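PDB 4OOB: 3-hydroxyacyl-thioester dehydratase X from Mycobacterium tuberculosis, which catalyses the reversible hydration of trans-2-enoyl-CoA to (3R)-3-hydroxyacyl-CoA, accepting a broad range of chain lengths with a preference for C8 to C12 substrates. Local coordinates for residues A[61-69]-A[168-176]. Sequence-based numbering, arbitrary orientation.
Sequences FPFAAMGAI and GGDHNPIHT
The hydratase 2 motif of this MaoC-like hot-dog protein, Gly-Asp-His-Asn-Pro-Ile-His at 169-175, lies against the loop from helix 43-57 to strand 69-77, and Asp-170 and Asn-172 make its polar contacts with Ala-64 and Gly-67. Asp-170 OD1 receives two backbone amides from opposite faces of the carboxylate plane: Ala-64 N at 2.9 Å, from 66° out of that plane, and Asn-172 N, also at 2.9 Å, closing an Asx turn. This double grip limits rotation of the carboxylate, while Asp-170 OD2 lies 3.5 Å from Ala-64 CB. In related R-specific hydratases the Asp and the last His of the motif form the catalytic pair, so Asp-170 and His-175 probably act likewise here; His-175 also stacks on His-192. Next to Asp-170 in the chain, His-171 N gives Pro-62 O a bond of 2.9 Å, nearly straight at 165°, and His-171 ND1 adds a weaker one in the plane of the imidazole. The Phe-63 ring crosses His-171 aslant, its CD1 3.4 Å from His-171 CB. With CG trans to its backbone N (chi1 170°), Asn-172 sends its amide to the type II turn 65-68, and OD1 draws weak hydrogen bonds from Gly-67 N in that turn and from Ile-174 N two residues further along its own chain. Pro-173 CG meets Met-66 CG at 3.8 Å, the two side chains roughly perpendicular, and Ile-174 CG2 sits 3.5 Å from Gly-67 N.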
loop_
_atom_site.group_PDB
_atom_site.type_symbol
_atom_site.label_atom_id
_atom_site.label_comp_id
_atom_site.label_asym_id
_atom_site.label_seq_id
_atom_site.Cartn_x
_atom_site.Cartn_y
_atom_site.Cartn_z
ATOM N N PHE A 61 9.261 -13.035 8.501
ATOM C CA PHE A 61 9.552 -11.526 8.439
ATOM C C PHE A 61 8.405 -10.494 8.076
ATOM O O PHE A 61 8.193 -10.143 6.907
ATOM C CB PHE A 61 10.729 -11.306 7.462
ATOM C CG PHE A 61 11.616 -10.144 7.797
ATOM C CD1 PHE A 61 12.465 -10.200 8.876
ATOM C CD2 PHE A 61 11.651 -9.010 6.979
ATOM C CE1 PHE A 61 13.299 -9.147 9.174
ATOM C CE2 PHE A 61 12.503 -7.952 7.258
ATOM C CZ PHE A 61 13.326 -8.009 8.360
ATOM N N PRO A 62 7.668 -9.991 9.067
ATOM C CA PRO A 62 6.606 -8.996 8.860
ATOM C C PRO A 62 7.132 -7.493 8.922
ATOM O O PRO A 62 6.822 -6.714 9.851
ATOM C CB PRO A 62 5.669 -9.309 10.030
ATOM C CG PRO A 62 6.651 -9.553 11.144
ATOM C CD PRO A 62 7.814 -10.303 10.497
ATOM N N PHE A 63 7.966 -7.154 7.935
ATOM C CA PHE A 63 8.583 -5.832 7.803
ATOM C C PHE A 63 8.975 -5.725 6.345
ATOM O O PHE A 63 9.504 -6.688 5.753
ATOM C CB PHE A 63 9.907 -5.613 8.598
ATOM C CG PHE A 63 9.954 -6.189 9.998
ATOM C CD1 PHE A 63 9.820 -5.374 11.111
ATOM C CD2 PHE A 63 10.265 -7.532 10.202
ATOM C CE1 PHE A 63 9.912 -5.884 12.378
ATOM C CE2 PHE A 63 10.355 -8.064 11.483
ATOM C CZ PHE A 63 10.168 -7.239 12.573
ATOM N N ALA A 64 8.770 -4.536 5.785
ATOM C CA ALA A 64 9.425 -4.170 4.546
ATOM C C ALA A 64 10.846 -3.925 4.995
ATOM O O ALA A 64 11.087 -3.615 6.161
ATOM C CB ALA A 64 8.797 -2.923 3.936
ATOM N N ALA A 65 11.797 -4.117 4.092
ATOM C CA ALA A 65 13.215 -3.888 4.442
ATOM C C ALA A 65 13.287 -2.473 4.945
ATOM O O ALA A 65 12.537 -1.547 4.469
ATOM C CB ALA A 65 14.161 -4.088 3.245
ATOM N N MET A 66 14.180 -2.289 5.905
ATOM C CA MET A 66 14.236 -1.051 6.627
ATOM C C MET A 66 14.579 0.016 5.619
ATOM O O MET A 66 15.439 -0.143 4.767
ATOM C CB MET A 66 15.260 -1.143 7.757
ATOM C CG MET A 66 14.994 -0.162 8.891
ATOM S SD MET A 66 16.225 -0.332 10.197
ATOM C CE MET A 66 16.225 -2.048 10.650
ATOM N N GLY A 67 13.857 1.098 5.642
ATOM C CA GLY A 67 14.164 2.141 4.707
ATOM C C GLY A 67 13.581 2.029 3.294
ATOM O O GLY A 67 13.435 3.118 2.664
ATOM N N ALA A 68 13.291 0.768 2.806
ATOM C CA ALA A 68 12.531 0.517 1.561
ATOM C C ALA A 68 11.430 1.525 1.401
ATOM O O ALA A 68 10.820 1.956 2.372
ATOM C CB ALA A 68 11.876 -0.831 1.573
ATOM N N ILE A 69 11.142 1.858 0.168
ATOM C CA ILE A 69 10.129 2.858 -0.106
ATOM C C ILE A 69 9.173 2.215 -1.087
ATOM O O ILE A 69 9.606 1.702 -2.103
ATOM C CB ILE A 69 10.771 4.109 -0.725
ATOM C CG1 ILE A 69 11.813 4.699 0.243
ATOM C CG2 ILE A 69 9.690 5.134 -1.135
ATOM C CD1 ILE A 69 12.600 5.891 -0.354
ATOM N N GLY A 168 -1.341 -4.228 9.788
ATOM C CA GLY A 168 -1.135 -4.349 8.345
ATOM C C GLY A 168 0.100 -5.114 7.781
ATOM O O GLY A 168 0.571 -4.928 6.565
ATOM N N GLY A 169 0.636 -5.980 8.627
ATOM C CA GLY A 169 1.729 -6.877 8.195
ATOM C C GLY A 169 3.111 -6.292 7.861
ATOM O O GLY A 169 3.919 -6.985 7.184
ATOM N N ASP A 170 3.386 -5.045 8.298
ATOM C CA ASP A 170 4.657 -4.359 7.964
ATOM C C ASP A 170 5.054 -3.488 9.146
ATOM O O ASP A 170 4.459 -2.441 9.342
ATOM C CB ASP A 170 4.502 -3.523 6.689
ATOM C CG ASP A 170 5.768 -2.716 6.324
ATOM O OD1 ASP A 170 6.768 -2.836 7.078
ATOM O OD2 ASP A 170 5.767 -1.955 5.304
ATOM N N HIS A 171 6.026 -3.960 9.943
ATOM C CA HIS A 171 6.606 -3.211 11.071
ATOM C C HIS A 171 7.946 -2.473 10.735
ATOM O O HIS A 171 8.681 -2.151 11.636
ATOM C CB HIS A 171 6.876 -4.145 12.284
ATOM C CG HIS A 171 5.642 -4.665 12.966
ATOM N ND1 HIS A 171 4.975 -5.810 12.558
ATOM C CD2 HIS A 171 4.975 -4.215 14.052
ATOM C CE1 HIS A 171 3.938 -6.017 13.342
ATOM N NE2 HIS A 171 3.934 -5.075 14.267
ATOM N N ASN A 172 8.249 -2.227 9.468
ATOM C CA ASN A 172 9.452 -1.468 9.070
ATOM C C ASN A 172 9.506 -0.223 9.945
ATOM O O ASN A 172 8.599 0.639 9.890
ATOM C CB ASN A 172 9.380 -1.169 7.565
ATOM C CG ASN A 172 10.427 -0.200 7.067
ATOM O OD1 ASN A 172 11.332 0.135 7.743
ATOM N ND2 ASN A 172 10.261 0.260 5.836
ATOM N N PRO A 173 10.536 -0.158 10.825
ATOM C CA PRO A 173 10.630 0.878 11.871
ATOM C C PRO A 173 10.864 2.317 11.415
ATOM O O PRO A 173 10.985 3.221 12.292
ATOM C CB PRO A 173 11.803 0.412 12.723
ATOM C CG PRO A 173 12.637 -0.436 11.844
ATOM C CD PRO A 173 11.752 -0.992 10.771
ATOM N N ILE A 174 10.993 2.562 10.106
ATOM C CA ILE A 174 11.028 3.967 9.645
ATOM C C ILE A 174 9.660 4.640 9.809
ATOM O O ILE A 174 9.579 5.836 9.741
ATOM C CB ILE A 174 11.435 4.150 8.187
ATOM C CG1 ILE A 174 10.309 3.567 7.289
ATOM C CG2 ILE A 174 12.796 3.512 7.881
ATOM C CD1 ILE A 174 10.623 3.596 5.823
ATOM N N HIS A 175 8.590 3.879 9.992
ATOM C CA HIS A 175 7.239 4.437 10.295
ATOM C C HIS A 175 6.966 4.660 11.778
ATOM O O HIS A 175 6.016 5.341 12.113
ATOM C CB HIS A 175 6.175 3.489 9.763
ATOM C CG HIS A 175 6.406 3.113 8.355
ATOM N ND1 HIS A 175 6.638 1.811 7.957
ATOM C CD2 HIS A 175 6.531 3.877 7.253
ATOM C CE1 HIS A 175 6.856 1.790 6.663
ATOM N NE2 HIS A 175 6.798 3.029 6.217
ATOM N N THR A 176 7.805 4.101 12.669
ATOM C CA THR A 176 7.545 4.150 14.126
ATOM C C THR A 176 8.701 4.652 15.013
ATOM O O THR A 176 8.442 5.154 16.103
ATOM C CB THR A 176 7.078 2.778 14.650
ATOM O OG1 THR A 176 8.122 1.833 14.475
ATOM C CG2 THR A 176 5.892 2.298 13.844
#